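Side-chain contacts in acyl-CoA dehydrogenase (Geobacillus kaustophilus, PDB 2PG0), which probably catalyses the FAD-dependent dehydrogenation of acyl chains, placing a double bond between their alpha and beta carbons: residues L81-S86 and A256-E261; H32-E37 and I355-R360. All coordinates share one frame; numbering follows the deposited sequence.

Both contacts tie the N-terminal helical domain to the C-terminal helical domain on the same side of the chain's centre, and their own centres are 12 Å apart. They meet where the C-terminal end of helix 71-84 faces helix 354-361: NH2 of Arg358 is 2.8 Å from O of Lys83, probably as a hydrogen bond, and NH2 of Arg357 stands equally close to O of Val84. Residues 81-86 thus touch helix 237-273 in contact 1 and the arginines of contact 2 together. Neither contact lines the flavin site directly; the side chains of Glu82 and Tyr33 lie about 11 and 12 Å from a bound FAD.

Contact 1. Residues L81-S86 and A256-E261; sequences LEKVGS and AQTAAE
Glu82 and Lys83 close over Thr258 where the C-terminal end of helix 71-84 packs on the long helix 237-273, a helix-helix joint between the two all-helical domains of the acyl-CoA dehydrogenase fold. The backbones come near: CA of Glu82 is 6.5 Å from CA of Ala259. The packing is aliphatic. Glu82 and Thr258 run past one another in opposite directions, with CB of Glu82 4.0 Å from CG2 of Thr258. Lys83 crosses the threonine at about a right angle and lays its CG 3.8 Å from that same methyl. CG2 stands anti to the backbone N of Thr258, and OG1, beside that N (chi1 -54°), turns back to hydrogen-bond O of Ile254.

The polar ends of Lys83, Gln257 and Glu261 find partners away from this interface. NZ of Lys83 pairs with Glu80. On the far helix NE2 of Gln257 bonds to O of Ile298 and donates an almost straight bond (176°) to OE2 of Glu261, which it meets from above the carboxylate plane; that carboxylate also bridges to Arg302. The chain of Glu82 bends at chi2 (64°), carrying its carboxylate past the threonine until OE2 rests 3.8 Å from CB of Ala259.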
loop_
_atom_site.group_PDB
_atom_site.type_symbol
_atom_site.label_atom_id
_atom_site.label_comp_id
_atom_site.label_asym_id
_atom_site.label_seq_id
_atom_site.Cartn_x
_atom_site.Cartn_y
_atom_site.Cartn_z
ATOM N N LEU A 81 31.048 1.364 3.840
ATOM C CA LEU A 81 31.139 2.167 2.619
ATOM C C LEU A 81 29.784 2.790 2.247
ATOM O O LEU A 81 29.729 3.939 1.802
ATOM C CB LEU A 81 31.693 1.335 1.462
ATOM C CG LEU A 81 33.197 1.041 1.493
ATOM C CD1 LEU A 81 33.546 0.052 0.403
ATOM C CD2 LEU A 81 34.041 2.315 1.352
ATOM N N GLU A 82 28.702 2.034 2.420
ATOM C CA GLU A 82 27.360 2.568 2.162
ATOM C C GLU A 82 27.019 3.694 3.134
ATOM O O GLU A 82 26.363 4.667 2.760
ATOM C CB GLU A 82 26.294 1.467 2.196
ATOM C CG GLU A 82 24.880 1.923 1.757
ATOM C CD GLU A 82 24.809 2.377 0.288
ATOM O OE1 GLU A 82 25.572 1.862 -0.561
ATOM O OE2 GLU A 82 23.970 3.246 -0.025
ATOM N N LYS A 83 27.490 3.573 4.373
ATOM C CA LYS A 83 27.315 4.644 5.347
ATOM C C LYS A 83 27.909 5.960 4.852
ATOM O O LYS A 83 27.400 7.033 5.175
ATOM C CB LYS A 83 27.884 4.241 6.708
ATOM C CG LYS A 83 27.009 3.208 7.419
ATOM C CD LYS A 83 27.606 2.759 8.735
ATOM C CE LYS A 83 26.901 1.519 9.258
ATOM N NZ LYS A 83 27.454 1.121 10.595
ATOM N N VAL A 84 28.979 5.870 4.061
ATOM C CA VAL A 84 29.509 7.042 3.362
ATOM C C VAL A 84 28.567 7.399 2.201
ATOM O O VAL A 84 27.977 8.480 2.185
ATOM C CB VAL A 84 30.959 6.835 2.855
ATOM C CG1 VAL A 84 31.498 8.124 2.204
ATOM C CG2 VAL A 84 31.885 6.374 4.004
ATOM N N GLY A 85 28.422 6.485 1.247
ATOM C CA GLY A 85 27.476 6.700 0.138
ATOM C C GLY A 85 27.478 5.602 -0.905
ATOM O O GLY A 85 28.451 4.857 -1.041
ATOM N N SER A 86 26.383 5.531 -1.661
ATOM C CA SER A 86 26.176 4.479 -2.654
ATOM C C SER A 86 27.155 4.530 -3.823
ATOM O O SER A 86 27.319 3.541 -4.528
ATOM C CB SER A 86 24.735 4.549 -3.188
ATOM O OG SER A 86 23.806 4.430 -2.131
ATOM N N ALA A 256 21.354 -1.952 0.491
ATOM C CA ALA A 256 20.044 -1.327 0.611
ATOM C C ALA A 256 19.558 -1.280 2.073
ATOM O O ALA A 256 18.952 -0.288 2.500
ATOM C CB ALA A 256 19.031 -2.028 -0.288
ATOM N N GLN A 257 19.835 -2.340 2.831
ATOM C CA GLN A 257 19.467 -2.406 4.245
ATOM C C GLN A 257 20.174 -1.281 5.006
ATOM O O GLN A 257 19.549 -0.546 5.775
ATOM C CB GLN A 257 19.819 -3.778 4.842
ATOM C CG GLN A 257 19.490 -3.936 6.334
ATOM C CD GLN A 257 18.011 -3.817 6.641
ATOM O OE1 GLN A 257 17.157 -4.263 5.863
ATOM N NE2 GLN A 257 17.698 -3.200 7.776
ATOM N N THR A 258 21.476 -1.155 4.768
ATOM C CA THR A 258 22.272 -0.079 5.371
ATOM C C THR A 258 21.775 1.321 4.981
ATOM O O THR A 258 21.708 2.220 5.827
ATOM C CB THR A 258 23.758 -0.223 5.008
ATOM O OG1 THR A 258 24.201 -1.528 5.377
ATOM C CG2 THR A 258 24.590 0.806 5.762
ATOM N N ALA A 259 21.429 1.500 3.709
ATOM C CA ALA A 259 20.914 2.784 3.215
ATOM C C ALA A 259 19.633 3.175 3.951
ATOM O O ALA A 259 19.482 4.324 4.368
ATOM C CB ALA A 259 20.680 2.731 1.706
ATOM N N ALA A 260 18.728 2.210 4.127
ATOM C CA ALA A 260 17.483 2.420 4.880
ATOM C C ALA A 260 17.772 2.847 6.328
ATOM O O ALA A 260 17.168 3.800 6.839
ATOM C CB ALA A 260 16.633 1.155 4.860
ATOM N N GLU A 261 18.690 2.132 6.975
ATOM C CA GLU A 261 19.116 2.434 8.355
ATOM C C GLU A 261 19.687 3.849 8.476
ATOM O O GLU A 261 19.360 4.582 9.424
ATOM C CB GLU A 261 20.114 1.375 8.854
ATOM C CG GLU A 261 19.450 0.037 9.199
ATOM C CD GLU A 261 20.407 -1.160 9.237
ATOM O OE1 GLU A 261 21.608 -1.013 8.926
ATOM O OE2 GLU A 261 19.945 -2.269 9.572
#

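Contact 2. Residues H32-E37 and I355-R360; sequences HYNDWE and IARRYR
Tyr33 and Arg357 both hold CG anti to the backbone N (chi1 -169° and -178°), which sends the ring and the arginine chain toward each other across a gap of 13.4 Å between the short helix axes. A bend at chi3 (102°) then turns the guanidinium to the ring. CE2 of Tyr33 sits over the centre of one guanidinium face, 3.5 Å from CZ of Arg357, with the two planes tilted to each other. NH2 of Arg357 hydrogen-bonds O of Val84. Glu37 meets the same arginine nearer its backbone, at CG and CD, its chain crossing at about a right angle and OE1 lying 3.4 Å from CD of Arg357. OE1 lies well out of the guanidinium plane, 4.4 Å from NE of Arg357, so the opposite charges probably attract although no N-H points at the oxygen.

Two waters join Glu37 to Arg360. Water 1 lies 2.8 Å from OE2 of Glu37, to which it may donate, and accepts from NH1 of Arg360; water 2 accepts from NH2 of Arg360 at 2.8 Å and donates weakly to OE1 of Glu37. An alanine in place of Arg357 would probably take away the guanidinium that CE2 of Tyr33 packs on and leave O of Val84 without this donor.

Around this joint OH of Tyr33 bonds to N of Ser87, just beyond helix 71-84, and helix 354-361 lies against helices 237-273 and 319-343, while Arg360 packs on Val208 of the second subunit.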
loop_
_atom_site.group_PDB
_atom_site.type_symbol
_atom_site.label_atom_id
_atom_site.label_comp_id
_atom_site.label_asym_id
_atom_site.label_seq_id
_atom_site.Cartn_x
_atom_site.Cartn_y
_atom_site.Cartn_z
ATOM N N HIS A 32 35.458 13.858 1.680
ATOM C CA HIS A 32 35.777 13.977 0.245
ATOM C C HIS A 32 34.590 13.625 -0.663
ATOM O O HIS A 32 34.624 13.901 -1.866
ATOM C CB HIS A 32 36.894 13.003 -0.145
ATOM C CG HIS A 32 38.209 13.251 0.525
ATOM N ND1 HIS A 32 39.291 13.786 -0.142
ATOM C CD2 HIS A 32 38.634 12.990 1.785
ATOM C CE1 HIS A 32 40.321 13.858 0.683
ATOM N NE2 HIS A 32 39.945 13.393 1.863
ATOM N N TYR A 33 33.576 12.970 -0.104
ATOM C CA TYR A 33 32.523 12.354 -0.921
ATOM C C TYR A 33 31.827 13.343 -1.858
ATOM O O TYR A 33 31.629 13.039 -3.035
ATOM C CB TYR A 33 31.506 11.640 -0.034
ATOM C CG TYR A 33 30.529 10.753 -0.776
ATOM C CD1 TYR A 33 30.853 9.428 -1.073
ATOM C CD2 TYR A 33 29.274 11.232 -1.168
ATOM C CE1 TYR A 33 29.952 8.600 -1.743
ATOM C CE2 TYR A 33 28.363 10.407 -1.837
ATOM C CZ TYR A 33 28.713 9.099 -2.119
ATOM O OH TYR A 33 27.830 8.277 -2.770
ATOM N N ASN A 34 31.472 14.518 -1.338
ATOM C CA ASN A 34 30.771 15.536 -2.134
ATOM C C ASN A 34 31.590 16.027 -3.333
ATOM O O ASN A 34 31.039 16.265 -4.414
ATOM C CB ASN A 34 30.330 16.716 -1.251
ATOM C CG ASN A 34 29.244 16.330 -0.241
ATOM O OD1 ASN A 34 28.785 15.188 -0.199
ATOM N ND2 ASN A 34 28.831 17.294 0.579
ATOM N N ASP A 35 32.905 16.157 -3.138
ATOM C CA ASP A 35 33.830 16.511 -4.223
ATOM C C ASP A 35 33.893 15.431 -5.303
ATOM O O ASP A 35 33.965 15.732 -6.498
ATOM C CB ASP A 35 35.234 16.757 -3.671
ATOM C CG ASP A 35 35.374 18.109 -3.010
ATOM O OD1 ASP A 35 34.456 18.948 -3.155
ATOM O OD2 ASP A 35 36.419 18.339 -2.349
ATOM N N TRP A 36 33.868 14.175 -4.873
ATOM C CA TRP A 36 33.892 13.056 -5.802
ATOM C C TRP A 36 32.652 13.074 -6.694
ATOM O O TRP A 36 32.736 12.824 -7.896
ATOM C CB TRP A 36 33.937 11.740 -5.047
ATOM C CG TRP A 36 35.167 11.497 -4.241
ATOM C CD1 TRP A 36 36.362 12.167 -4.308
ATOM C CD2 TRP A 36 35.333 10.472 -3.261
ATOM N NE1 TRP A 36 37.257 11.626 -3.406
ATOM C CE2 TRP A 36 36.653 10.578 -2.759
ATOM C CE3 TRP A 36 34.493 9.470 -2.755
ATOM C CZ2 TRP A 36 37.148 9.719 -1.775
ATOM C CZ3 TRP A 36 34.988 8.617 -1.777
ATOM C CH2 TRP A 36 36.302 8.749 -1.299
ATOM N N GLU A 37 31.505 13.374 -6.095
ATOM C CA GLU A 37 30.261 13.468 -6.851
ATOM C C GLU A 37 30.319 14.569 -7.900
ATOM O O GLU A 37 29.869 14.378 -9.034
ATOM C CB GLU A 37 29.084 13.681 -5.915
ATOM C CG GLU A 37 28.790 12.474 -5.076
ATOM C CD GLU A 37 27.416 12.547 -4.500
ATOM O OE1 GLU A 37 27.176 13.459 -3.676
ATOM O OE2 GLU A 37 26.574 11.709 -4.894
ATOM N N ILE A 355 19.885 13.888 2.849
ATOM C CA ILE A 355 18.742 13.060 2.441
ATOM C C ILE A 355 18.403 13.156 0.949
ATOM O O ILE A 355 17.959 12.168 0.362
ATOM C CB ILE A 355 17.474 13.277 3.326
ATOM C CG1 ILE A 355 16.481 12.122 3.139
ATOM C CG2 ILE A 355 16.813 14.624 3.061
ATOM C CD1 ILE A 355 17.067 10.749 3.496
ATOM N N ALA A 356 18.622 14.323 0.341
ATOM C CA ALA A 356 18.347 14.504 -1.091
ATOM C C ALA A 356 19.142 13.496 -1.926
ATOM O O ALA A 356 18.592 12.821 -2.808
ATOM C CB ALA A 356 18.662 15.934 -1.523
ATOM N N ARG A 357 20.437 13.404 -1.631
ATOM C CA ARG A 357 21.347 12.490 -2.317
ATOM C C ARG A 357 20.996 11.023 -2.052
ATOM O O ARG A 357 20.975 10.205 -2.977
ATOM C CB ARG A 357 22.759 12.785 -1.845
ATOM C CG ARG A 357 23.846 11.996 -2.466
ATOM C CD ARG A 357 25.009 12.099 -1.499
ATOM N NE ARG A 357 25.088 10.885 -0.741
ATOM C CZ ARG A 357 25.748 10.700 0.395
ATOM N NH1 ARG A 357 26.402 11.687 1.021
ATOM N NH2 ARG A 357 25.727 9.487 0.903
ATOM N N ARG A 358 20.712 10.696 -0.788
ATOM C CA ARG A 358 20.300 9.339 -0.416
ATOM C C ARG A 358 19.051 8.935 -1.204
ATOM O O ARG A 358 18.967 7.815 -1.707
ATOM C CB ARG A 358 20.040 9.235 1.091
ATOM C CG ARG A 358 21.235 9.640 1.977
ATOM C CD ARG A 358 22.210 8.503 2.151
ATOM N NE ARG A 358 23.310 8.854 3.057
ATOM C CZ ARG A 358 24.390 8.102 3.255
ATOM N NH1 ARG A 358 24.542 6.942 2.610
ATOM N NH2 ARG A 358 25.331 8.520 4.098
ATOM N N TYR A 359 18.105 9.868 -1.322
ATOM C CA TYR A 359 16.855 9.650 -2.068
ATOM C C TYR A 359 17.112 9.357 -3.551
ATOM O O TYR A 359 16.523 8.433 -4.112
ATOM C CB TYR A 359 15.919 10.857 -1.907
ATOM C CG TYR A 359 14.639 10.776 -2.722
ATOM C CD1 TYR A 359 13.453 10.317 -2.138
ATOM C CD2 TYR A 359 14.610 11.179 -4.058
ATOM C CE1 TYR A 359 12.269 10.253 -2.870
ATOM C CE2 TYR A 359 13.437 11.121 -4.801
ATOM C CZ TYR A 359 12.271 10.651 -4.201
ATOM O OH TYR A 359 11.098 10.592 -4.921
ATOM N N ARG A 360 17.985 10.146 -4.179
ATOM C CA ARG A 360 18.331 9.940 -5.595
ATOM C C ARG A 360 19.098 8.639 -5.828
ATOM O O ARG A 360 19.005 8.051 -6.902
ATOM C CB ARG A 360 19.145 11.120 -6.141
ATOM C CG ARG A 360 18.333 12.405 -6.369
ATOM C CD ARG A 360 19.141 13.472 -7.096
ATOM N NE ARG A 360 20.198 14.020 -6.242
ATOM C CZ ARG A 360 21.463 13.613 -6.251
ATOM N NH1 ARG A 360 21.854 12.647 -7.077
ATOM N NH2 ARG A 360 22.340 14.175 -5.422
HETATM O O HOH W 1 24.295 11.035 -6.366
HETATM O O HOH W 2 25.100 14.412 -5.320
#